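Local coordinates for malic enzyme (Entamoeba histolytica, PDB 3NV9), which probably catalyses the oxidative decarboxylation of malate to pyruvate with NADP as electron acceptor, and activates the drug metronidazole, at residues 149-154 / 176-181; 164-169 / 189-194; 37-42 / 466-471; 358-363 / 406-411. One frame throughout, in Å; residues are numbered along the deposited sequence.

Interaction 1. Residues 149-154 / 176-181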
# COMPACT_ATOMS: atom_id res chain seq x y z
N ASP A 149 -12.14 7.47 -17.76
CA ASP A 149 -10.94 7.17 -18.50
C ASP A 149 -9.69 7.42 -17.66
O ASP A 149 -8.66 6.78 -17.87
CB ASP A 149 -10.86 7.98 -19.83
CG ASP A 149 -12.12 7.80 -20.72
OD1 ASP A 149 -12.72 6.69 -20.79
OD2 ASP A 149 -12.50 8.81 -21.38
N ALA A 150 -9.78 8.37 -16.74
CA ALA A 150 -8.69 8.63 -15.81
C ALA A 150 -8.52 7.40 -14.86
O ALA A 150 -7.40 6.95 -14.60
CB ALA A 150 -8.94 9.92 -15.01
N VAL A 151 -9.64 6.87 -14.39
CA VAL A 151 -9.61 5.71 -13.50
C VAL A 151 -9.04 4.53 -14.29
O VAL A 151 -8.12 3.88 -13.83
CB VAL A 151 -11.01 5.43 -12.82
CG1 VAL A 151 -10.91 4.30 -11.80
CG2 VAL A 151 -11.54 6.69 -12.09
N ILE A 152 -9.50 4.36 -15.54
CA ILE A 152 -9.00 3.25 -16.40
C ILE A 152 -7.50 3.31 -16.60
O ILE A 152 -6.78 2.30 -16.43
CB ILE A 152 -9.73 3.20 -17.76
CG1 ILE A 152 -11.17 2.74 -17.50
CG2 ILE A 152 -9.08 2.23 -18.66
CD1 ILE A 152 -12.18 2.98 -18.66
N GLU A 153 -7.02 4.50 -16.95
CA GLU A 153 -5.59 4.72 -17.22
C GLU A 153 -4.79 4.44 -15.95
O GLU A 153 -3.73 3.78 -16.01
CB GLU A 153 -5.31 6.16 -17.75
CG GLU A 153 -3.81 6.44 -17.94
CD GLU A 153 -3.52 7.84 -18.54
OE1 GLU A 153 -4.44 8.64 -18.76
OE2 GLU A 153 -2.35 8.12 -18.79
N PHE A 154 -5.30 4.96 -14.83
CA PHE A 154 -4.64 4.87 -13.52
C PHE A 154 -4.41 3.40 -13.12
O PHE A 154 -3.30 2.99 -12.80
CB PHE A 154 -5.45 5.61 -12.42
CG PHE A 154 -4.82 5.53 -11.07
CD1 PHE A 154 -3.98 6.53 -10.63
CD2 PHE A 154 -5.03 4.41 -10.24
CE1 PHE A 154 -3.35 6.45 -9.38
CE2 PHE A 154 -4.41 4.31 -8.96
CZ PHE A 154 -3.56 5.32 -8.54
N TYR A 176 -19.38 1.23 -14.29
CA TYR A 176 -19.53 0.18 -15.34
C TYR A 176 -18.42 0.22 -16.38
O TYR A 176 -17.74 -0.80 -16.68
CB TYR A 176 -20.90 0.26 -16.01
CG TYR A 176 -22.07 0.05 -15.06
CD1 TYR A 176 -22.22 -1.18 -14.35
CD2 TYR A 176 -23.03 1.03 -14.90
CE1 TYR A 176 -23.31 -1.39 -13.52
CE2 TYR A 176 -24.10 0.84 -14.03
CZ TYR A 176 -24.23 -0.39 -13.35
OH TYR A 176 -25.33 -0.60 -12.54
N LYS A 177 -18.20 1.42 -16.91
CA LYS A 177 -17.20 1.61 -17.94
C LYS A 177 -15.84 1.17 -17.43
O LYS A 177 -15.10 0.42 -18.10
CB LYS A 177 -17.21 3.08 -18.43
CG LYS A 177 -16.12 3.36 -19.41
CD LYS A 177 -16.23 4.75 -20.09
CE LYS A 177 -15.15 4.93 -21.18
NZ LYS A 177 -15.33 6.19 -21.98
N ILE A 178 -15.50 1.64 -16.23
CA ILE A 178 -14.23 1.33 -15.59
C ILE A 178 -14.09 -0.17 -15.38
O ILE A 178 -13.10 -0.76 -15.77
CB ILE A 178 -14.07 2.09 -14.25
CG1 ILE A 178 -14.04 3.62 -14.50
CG2 ILE A 178 -12.80 1.67 -13.54
CD1 ILE A 178 -14.40 4.48 -13.22
N LEU A 179 -15.09 -0.80 -14.79
CA LEU A 179 -14.96 -2.23 -14.50
C LEU A 179 -14.86 -3.02 -15.82
O LEU A 179 -13.91 -3.80 -16.03
CB LEU A 179 -16.14 -2.72 -13.63
CG LEU A 179 -16.20 -4.28 -13.51
CD1 LEU A 179 -14.97 -4.84 -12.79
CD2 LEU A 179 -17.47 -4.79 -12.90
N ASP A 180 -15.81 -2.77 -16.71
CA ASP A 180 -15.99 -3.55 -17.94
C ASP A 180 -14.74 -3.52 -18.81
O ASP A 180 -14.32 -4.56 -19.31
CB ASP A 180 -17.22 -3.04 -18.72
CG ASP A 180 -18.50 -3.20 -17.95
OD1 ASP A 180 -18.49 -3.98 -16.99
OD2 ASP A 180 -19.53 -2.55 -18.26
N VAL A 181 -14.12 -2.33 -18.95
CA VAL A 181 -12.85 -2.20 -19.70
C VAL A 181 -11.71 -2.84 -18.97
O VAL A 181 -10.99 -3.68 -19.54
CB VAL A 181 -12.45 -0.72 -19.94
CG1 VAL A 181 -11.08 -0.63 -20.56
CG2 VAL A 181 -13.46 -0.03 -20.82
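Lys177 and Asp149 join two helix segments that run nearly side by side, their axes 9.1 Å apart and 29° from parallel. Lys177 starts with CB pointing toward helix segment 149-154, has CG anti to the backbone N (chi1 175°) and stays extended beyond it. CG lies 4.0 Å from CD1 of Ile152, so the root of the chain is still in apolar company. CD comes within 4.1 Å of OD1 of Asp149, and CE is at 3.0 Å from that same oxygen. NZ closes a salt bridge to OD1 at 2.9 Å; because OD1 is almost equally far from CE and NZ, it sits beside the end of the chain, and the hydrogen bond is weak. Lysine suits this exposed margin because its methylenes can lie against Ile152 while its ammonium reaches solvent level, where it also binds a glycerol.

Beneath the ion pair the contact is aliphatic. Ile178 crosses Val151 at about a right angle, its CD1 3.5 Å from Val151 CB. Ile152 runs over the helix backbone, with CG1 3.9 Å from CA of Ile178 and CD1 3.9 Å from CG2 of Val181. Beta-branched residues suit the interface because their compact methyls pack where the two helices face each other.

Helices 148-158 and 174-185 flank strand 164-167 in sequence. Val151 also packs on Ile137, Leu179 of the second helix touches strand 190-192, and the ring of Phe154 stacks on Phe154 of the second subunit.

Interaction 2. Residues 164-169 / 189-194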
# COMPACT_ATOMS: atom_id res chain seq x y z
N ALA A 164 -4.55 -8.33 -7.36
CA ALA A 164 -5.88 -8.02 -7.84
C ALA A 164 -6.26 -6.58 -7.58
O ALA A 164 -5.61 -5.91 -6.77
CB ALA A 164 -6.91 -8.93 -7.21
N ILE A 165 -7.34 -6.11 -8.22
CA ILE A 165 -7.84 -4.81 -7.92
C ILE A 165 -9.26 -4.88 -7.41
O ILE A 165 -10.11 -5.53 -8.02
CB ILE A 165 -7.87 -3.83 -9.16
CG1 ILE A 165 -6.48 -3.60 -9.73
CG2 ILE A 165 -8.65 -2.54 -8.78
CD1 ILE A 165 -5.53 -3.02 -8.78
N ASN A 166 -9.50 -4.17 -6.31
CA ASN A 166 -10.80 -4.18 -5.69
C ASN A 166 -11.38 -2.78 -5.77
O ASN A 166 -11.17 -1.95 -4.87
CB ASN A 166 -10.65 -4.73 -4.26
CG ASN A 166 -11.90 -4.59 -3.42
OD1 ASN A 166 -12.02 -3.62 -2.65
ND2 ASN A 166 -12.84 -5.55 -3.54
N LEU A 167 -12.10 -2.51 -6.86
CA LEU A 167 -12.78 -1.21 -7.04
C LEU A 167 -13.86 -1.04 -5.98
O LEU A 167 -14.60 -1.97 -5.69
CB LEU A 167 -13.41 -1.08 -8.44
CG LEU A 167 -12.51 -1.35 -9.68
CD1 LEU A 167 -13.32 -1.66 -10.93
CD2 LEU A 167 -11.56 -0.15 -9.94
N GLU A 168 -13.95 0.15 -5.40
CA GLU A 168 -15.01 0.46 -4.46
C GLU A 168 -15.60 1.87 -4.73
O GLU A 168 -14.83 2.79 -5.07
CB GLU A 168 -14.43 0.49 -3.03
CG GLU A 168 -13.87 -0.84 -2.48
CD GLU A 168 -14.96 -1.77 -2.00
OE1 GLU A 168 -14.59 -2.87 -1.55
OE2 GLU A 168 -16.19 -1.40 -2.04
N ASP A 169 -16.90 2.03 -4.48
CA ASP A 169 -17.50 3.33 -4.17
C ASP A 169 -17.22 4.38 -5.29
O ASP A 169 -16.76 5.51 -5.05
CB ASP A 169 -17.01 3.81 -2.79
CG ASP A 169 -17.55 2.97 -1.63
OD1 ASP A 169 -18.18 1.93 -1.86
OD2 ASP A 169 -17.33 3.34 -0.44
N PRO A 189 -7.01 -9.94 -12.06
CA PRO A 189 -8.44 -9.76 -11.88
C PRO A 189 -8.83 -8.39 -11.31
O PRO A 189 -8.26 -7.94 -10.30
CB PRO A 189 -8.80 -10.85 -10.84
CG PRO A 189 -7.56 -11.08 -10.10
CD PRO A 189 -6.48 -10.99 -11.18
N VAL A 190 -9.83 -7.77 -11.97
CA VAL A 190 -10.43 -6.52 -11.55
C VAL A 190 -11.93 -6.71 -11.39
O VAL A 190 -12.60 -7.25 -12.27
CB VAL A 190 -10.17 -5.38 -12.60
CG1 VAL A 190 -10.83 -4.03 -12.17
CG2 VAL A 190 -8.71 -5.22 -12.75
N TRP A 191 -12.46 -6.25 -10.27
CA TRP A 191 -13.88 -6.41 -10.01
C TRP A 191 -14.30 -5.19 -9.21
O TRP A 191 -13.46 -4.42 -8.78
CB TRP A 191 -14.16 -7.75 -9.30
CG TRP A 191 -14.06 -7.72 -7.82
CD1 TRP A 191 -13.09 -7.12 -7.07
CD2 TRP A 191 -14.96 -8.35 -6.87
NE1 TRP A 191 -13.34 -7.33 -5.72
CE2 TRP A 191 -14.49 -8.07 -5.58
CE3 TRP A 191 -16.14 -9.12 -7.00
CZ2 TRP A 191 -15.14 -8.53 -4.42
CZ3 TRP A 191 -16.78 -9.59 -5.85
CH2 TRP A 191 -16.28 -9.29 -4.59
N HIS A 192 -15.59 -5.01 -9.02
CA HIS A 192 -16.12 -3.86 -8.33
C HIS A 192 -16.97 -4.43 -7.15
O HIS A 192 -17.99 -5.08 -7.35
CB HIS A 192 -16.85 -2.95 -9.36
CG HIS A 192 -17.60 -1.78 -8.76
ND1 HIS A 192 -17.32 -1.24 -7.53
CD2 HIS A 192 -18.58 -1.01 -9.28
CE1 HIS A 192 -18.13 -0.22 -7.28
NE2 HIS A 192 -18.91 -0.06 -8.33
N ASP A 193 -16.47 -4.26 -5.93
CA ASP A 193 -17.03 -4.89 -4.74
C ASP A 193 -18.51 -4.55 -4.64
O ASP A 193 -19.32 -5.43 -4.40
CB ASP A 193 -16.27 -4.38 -3.51
CG ASP A 193 -16.53 -5.18 -2.22
OD1 ASP A 193 -17.13 -6.28 -2.29
OD2 ASP A 193 -16.17 -4.67 -1.13
N ASP A 194 -18.87 -3.28 -4.85
CA ASP A 194 -20.31 -2.90 -4.83
C ASP A 194 -21.18 -3.60 -5.88
O ASP A 194 -22.40 -3.62 -5.73
CB ASP A 194 -20.46 -1.41 -5.03
CG ASP A 194 -19.73 -0.66 -4.01
OD1 ASP A 194 -20.30 -0.46 -2.91
OD2 ASP A 194 -18.59 -0.29 -4.31
O HOH W 1 -18.52 -1.42 -0.96
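The two strands of a beta-alpha-beta unit, 164-167 and 190-192, pair in parallel, bringing Ile165 beside Val190 and Leu167 beside His192. Ile165 N gives a straight bond to Pro189 O (2.9 Å), and Leu167 N binds Trp191 O at 3.0 Å; the return bond from Trp191 N to Ile165 O is weak. Leu167 O takes Asp193 N at 3.0 Å and, weakly, ND1 of His192, which meets it at the ring edge.

Leu167, Ile165 and Val190 give the face they share with His192 its apolar part: Leu167 CD1 lies 3.7 Å from Val190 CG1, and the Ile165 and Val190 side chains point the same way. At residues 168-169 and 193-194 acids gather. Asp169 N donates almost linearly to Asp194 OD2 (2.9 Å, 172°), on its syn side but 30° out of the carboxylate plane. Glu168 bends at chi2 (-79°), a turn that sets CD over Asp193; OE1 comes 2.4 Å from Asp193 OD2. A water lies 2.6 Å from Glu168 OE2 and bonds Asp194 OD1 as well. Glu168, Asp169 and Asp194 probably correspond to the three acids that bind the divalent metal in related malic enzymes; the sodium ion here lies elsewhere.

Helix 174-185 covers the face with Leu167, Val190 and His192, while Asn166 and Trp191 look to helix 363-372. On its other side strand 164-167 pairs with strand 92-97, leaving 190-192 outermost within the chain.

Interaction 3. Residues 37-42 / 466-471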
# COMPACT_ATOMS: atom_id res chain seq x y z
N GLU A 37 -14.99 8.31 15.30
CA GLU A 37 -14.12 9.48 15.37
C GLU A 37 -12.96 9.32 16.38
O GLU A 37 -11.81 9.60 16.06
CB GLU A 37 -14.96 10.72 15.75
CG GLU A 37 -14.16 11.99 15.89
CD GLU A 37 -15.08 13.23 15.88
OE1 GLU A 37 -15.87 13.38 14.94
OE2 GLU A 37 -15.05 14.05 16.84
N LYS A 38 -13.29 8.95 17.61
CA LYS A 38 -12.34 8.75 18.71
C LYS A 38 -11.33 7.66 18.37
O LYS A 38 -10.14 7.88 18.44
CB LYS A 38 -13.09 8.35 20.00
CG LYS A 38 -14.04 9.39 20.54
CD LYS A 38 -13.40 10.81 20.67
CE LYS A 38 -14.41 11.77 21.34
NZ LYS A 38 -13.97 13.22 21.22
N VAL A 39 -11.79 6.48 17.99
CA VAL A 39 -10.86 5.36 17.79
C VAL A 39 -9.96 5.55 16.56
O VAL A 39 -8.84 5.09 16.54
CB VAL A 39 -11.61 3.97 17.75
CG1 VAL A 39 -12.36 3.83 16.48
CG2 VAL A 39 -10.60 2.79 17.82
N HIS A 40 -10.44 6.20 15.51
CA HIS A 40 -9.56 6.38 14.35
C HIS A 40 -8.46 7.36 14.74
O HIS A 40 -7.32 7.16 14.44
CB HIS A 40 -10.30 6.87 13.10
CG HIS A 40 -11.10 5.83 12.39
ND1 HIS A 40 -12.34 5.41 12.84
CD2 HIS A 40 -10.88 5.18 11.23
CE1 HIS A 40 -12.82 4.50 12.01
NE2 HIS A 40 -11.95 4.35 11.02
N LYS A 41 -8.81 8.43 15.41
CA LYS A 41 -7.80 9.37 15.86
C LYS A 41 -6.85 8.71 16.89
O LYS A 41 -5.63 8.83 16.79
CB LYS A 41 -8.46 10.64 16.43
CG LYS A 41 -7.47 11.63 17.00
CD LYS A 41 -7.98 13.08 16.89
CE LYS A 41 -6.87 14.08 17.40
NZ LYS A 41 -7.20 15.53 17.05
N PHE A 42 -7.40 7.98 17.85
CA PHE A 42 -6.53 7.28 18.82
C PHE A 42 -5.39 6.44 18.19
O PHE A 42 -4.28 6.49 18.64
CB PHE A 42 -7.38 6.37 19.73
CG PHE A 42 -6.63 5.84 20.92
CD1 PHE A 42 -6.37 6.68 22.04
CD2 PHE A 42 -6.15 4.52 20.93
CE1 PHE A 42 -5.64 6.19 23.15
CE2 PHE A 42 -5.44 4.00 22.07
CZ PHE A 42 -5.19 4.85 23.18
N VAL A 466 -2.23 -0.88 21.84
CA VAL A 466 -2.64 -0.46 23.17
C VAL A 466 -4.15 -0.70 23.32
O VAL A 466 -4.88 -0.53 22.33
CB VAL A 466 -2.36 1.09 23.31
CG1 VAL A 466 -3.06 1.71 24.50
CG2 VAL A 466 -0.87 1.36 23.42
N ASP A 467 -4.63 -1.06 24.53
CA ASP A 467 -6.08 -1.18 24.76
C ASP A 467 -6.66 0.19 24.65
O ASP A 467 -6.01 1.17 25.01
CB ASP A 467 -6.41 -1.71 26.16
CG ASP A 467 -5.81 -3.10 26.44
OD1 ASP A 467 -5.88 -4.00 25.55
OD2 ASP A 467 -5.31 -3.30 27.57
N PHE A 468 -7.89 0.28 24.15
CA PHE A 468 -8.57 1.55 24.00
C PHE A 468 -9.08 2.03 25.35
O PHE A 468 -9.60 1.23 26.10
CB PHE A 468 -9.71 1.39 23.06
CG PHE A 468 -10.37 2.67 22.69
CD1 PHE A 468 -9.83 3.47 21.70
CD2 PHE A 468 -11.55 3.06 23.31
CE1 PHE A 468 -10.43 4.66 21.34
CE2 PHE A 468 -12.17 4.27 22.95
CZ PHE A 468 -11.58 5.07 21.95
N PRO A 469 -8.95 3.34 25.66
CA PRO A 469 -9.30 3.76 27.03
C PRO A 469 -10.78 3.55 27.36
O PRO A 469 -11.65 3.96 26.60
CB PRO A 469 -8.92 5.26 27.04
CG PRO A 469 -7.79 5.34 25.96
CD PRO A 469 -8.41 4.47 24.89
N GLN A 470 -11.05 2.87 28.47
CA GLN A 470 -12.39 2.73 29.00
C GLN A 470 -13.08 4.10 29.17
O GLN A 470 -14.26 4.24 28.86
CB GLN A 470 -12.39 1.99 30.35
CG GLN A 470 -13.80 1.83 30.87
CD GLN A 470 -14.58 0.79 30.07
OE1 GLN A 470 -14.05 -0.27 29.76
NE2 GLN A 470 -15.84 1.11 29.74
N GLU A 471 -12.33 5.11 29.62
CA GLU A 471 -12.88 6.45 29.83
C GLU A 471 -13.51 6.99 28.51
O GLU A 471 -14.48 7.75 28.50
CB GLU A 471 -11.76 7.38 30.39
CG GLU A 471 -12.08 8.86 30.63
CD GLU A 471 -11.22 9.56 31.77
OE1 GLU A 471 -10.86 10.77 31.62
OE2 GLU A 471 -10.93 8.93 32.82
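Phe42 N donates to Lys38 O at 2.8 Å, the helical bond that spans one turn and puts Phe42 and Lys38 on the side facing Phe468. No hydrogen bond runs between the two segments themselves; aromatic and aliphatic groups carry the contact. Phe42 has CG anti to its backbone N (chi1 -168°), which carries the ring out from the helix into the bend made by Val466, Phe468 and Pro469. Phe468 turns an edge to the face of this ring, an edge-to-face pair with centroids 5.3 Å apart and planes at 72°. Phe468 CE1 lies 3.6 Å from Val39 CA and 3.8 Å from Phe42 CB, while Phe468 CZ rests beside CB of Lys38.

Pro469 meets Phe42 tip to tip. Its CD lies over a face of the Phe42 ring, 3.9 Å from the centroid and 22° off the normal, a CH-pi contact, and CG is 3.6 Å from Phe42 CE1. Proline suits the N-cap position, where its rigid ring sets CD over the Phe42 ring just before helix 470-485. Val466 CG1 lies at the edge of the Phe42 ring, 4.0 Å from Phe42 CZ.

Tyr43 OH binds Val466 O nearby, and Phe468 also meets Trp60 of the second subunit edge-to-face. The contact therefore depends on ring shape and polarisable faces rather than charge, joining two distant parts of the chain at the subunit interface.

Interaction 4. Residues 358-363 / 406-411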
# COMPACT_ATOMS: atom_id res chain seq x y z
N ASN A 358 -23.91 -7.52 4.04
CA ASN A 358 -22.87 -6.54 3.68
C ASN A 358 -21.74 -7.33 2.98
O ASN A 358 -21.42 -8.47 3.42
CB ASN A 358 -22.31 -5.86 4.95
CG ASN A 358 -21.41 -4.66 4.65
OD1 ASN A 358 -20.25 -4.78 4.15
ND2 ASN A 358 -21.95 -3.45 4.96
N ASN A 359 -21.14 -6.76 1.93
CA ASN A 359 -20.06 -7.44 1.23
C ASN A 359 -18.84 -7.93 2.07
O ASN A 359 -18.10 -8.78 1.60
CB ASN A 359 -19.61 -6.66 -0.02
CG ASN A 359 -19.19 -5.20 0.27
OD1 ASN A 359 -18.49 -4.94 1.22
ND2 ASN A 359 -19.61 -4.26 -0.62
N SER A 360 -18.62 -7.36 3.27
CA SER A 360 -17.53 -7.73 4.13
C SER A 360 -17.58 -9.21 4.47
O SER A 360 -16.61 -9.81 4.89
CB SER A 360 -17.60 -6.93 5.45
OG SER A 360 -18.82 -7.17 6.15
N VAL A 361 -18.73 -9.80 4.26
CA VAL A 361 -18.95 -11.20 4.50
C VAL A 361 -18.85 -12.08 3.20
O VAL A 361 -19.09 -13.30 3.22
CB VAL A 361 -20.22 -11.28 5.43
CG1 VAL A 361 -21.40 -11.82 4.80
CG2 VAL A 361 -19.86 -11.83 6.79
N GLY A 362 -18.44 -11.46 2.09
CA GLY A 362 -18.23 -12.15 0.80
C GLY A 362 -16.91 -11.77 0.15
O GLY A 362 -16.17 -12.63 -0.31
N PHE A 363 -16.53 -10.50 0.18
CA PHE A 363 -15.23 -10.15 -0.47
C PHE A 363 -13.92 -10.85 0.04
O PHE A 363 -13.03 -11.19 -0.77
CB PHE A 363 -15.07 -8.63 -0.67
CG PHE A 363 -14.79 -7.82 0.59
CD1 PHE A 363 -15.70 -6.87 1.03
CD2 PHE A 363 -13.57 -7.93 1.26
CE1 PHE A 363 -15.44 -6.10 2.15
CE2 PHE A 363 -13.28 -7.14 2.37
CZ PHE A 363 -14.24 -6.23 2.83
N GLY A 406 -23.97 -15.68 7.54
CA GLY A 406 -22.78 -15.71 8.40
C GLY A 406 -22.29 -14.31 8.70
O GLY A 406 -22.48 -13.36 7.90
N THR A 407 -21.60 -14.18 9.82
CA THR A 407 -21.20 -12.88 10.34
C THR A 407 -19.66 -12.76 10.26
O THR A 407 -18.95 -13.77 10.01
CB THR A 407 -21.71 -12.66 11.81
OG1 THR A 407 -20.73 -13.16 12.76
CG2 THR A 407 -23.09 -13.34 12.03
N MET A 408 -19.19 -11.53 10.43
CA MET A 408 -17.77 -11.22 10.40
C MET A 408 -17.01 -11.82 11.59
O MET A 408 -15.77 -11.95 11.55
CB MET A 408 -17.51 -9.71 10.34
CG MET A 408 -18.08 -9.04 9.12
SD MET A 408 -17.40 -7.37 9.04
CE MET A 408 -18.51 -6.49 10.19
N ASP A 409 -17.75 -12.22 12.61
CA ASP A 409 -17.17 -12.96 13.73
C ASP A 409 -16.92 -14.49 13.50
O ASP A 409 -16.52 -15.19 14.42
CB ASP A 409 -18.12 -12.84 14.91
CG ASP A 409 -17.39 -12.94 16.23
OD1 ASP A 409 -16.21 -12.51 16.30
OD2 ASP A 409 -17.97 -13.50 17.17
N GLU A 410 -17.22 -14.98 12.29
CA GLU A 410 -17.15 -16.44 11.98
C GLU A 410 -16.09 -16.72 10.88
O GLU A 410 -16.39 -16.93 9.73
CB GLU A 410 -18.52 -17.00 11.61
CG GLU A 410 -19.58 -16.96 12.76
CD GLU A 410 -20.98 -17.44 12.28
OE1 GLU A 410 -21.60 -16.77 11.41
OE2 GLU A 410 -21.47 -18.49 12.75
N PRO A 411 -14.82 -16.71 11.28
CA PRO A 411 -13.70 -16.76 10.39
C PRO A 411 -13.66 -18.00 9.51
O PRO A 411 -13.00 -17.96 8.47
CB PRO A 411 -12.48 -16.64 11.32
CG PRO A 411 -12.92 -17.17 12.64
CD PRO A 411 -14.43 -16.81 12.71
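Residues 359-361 form a short 3-10 turn set against the start of a type I turn from Thr407 to Glu410, with CA of Val361 6.0 Å from CA of Met408. Val361 pushes CG2 against the second segment, 3.2 Å from Gly406 O and 3.6 Å from Thr407 C, and reaches CG of Met408 at 4.0 Å. A compact branched valine suits this place because it can lay one methyl against the backbone of Gly406 and Thr407.

Met408 meets Ser360 through its sulfur. Its SD lies 3.2 Å from Ser360 OG, and its chain bends at chi3 (-82°), which turns CE; the soft, flexible thioether can settle against the small hydroxyl. That serine is placed by Asn358, whose OD1 accepts Ser360 N in the carbonyl plane on a lone pair (3.2 Å, 168°) and also binds Tyr65 OH of the second subunit.

Within residues 406-411, Glu410 OE1 takes Thr407 N at 3.0 Å with its anti lone pair, and Thr407 OG1 accepts Asp409 N. Two loops of the NAD-binding domain thus pack together, one an Asx turn leading through Gly362 into helix 363-372, the other an ST turn combined with a type I turn.

Overall arrangement
Interactions 1 and 2 touch, their centres 11 Å apart: Leu179 of helix 174-185 lies on strand 190-192, so the helix pair of interaction 1 is tied to the sheet holding interaction 2. Their segments alternate along the chain. Interaction 4 follows both in sequence, and its Asn359 and Phe363 touch Asp193, linking the NAD-binding domain to the acid cluster, with centres about 17 Å apart. Interaction 3 brackets the other three, joining helix 21-43 near one end of the chain to the start of helix 470-485, about 38 Å from interaction 1 between centres. Interactions 1, 3 and 4 all meet the second subunit, spreading the dimer interface widely over the chain.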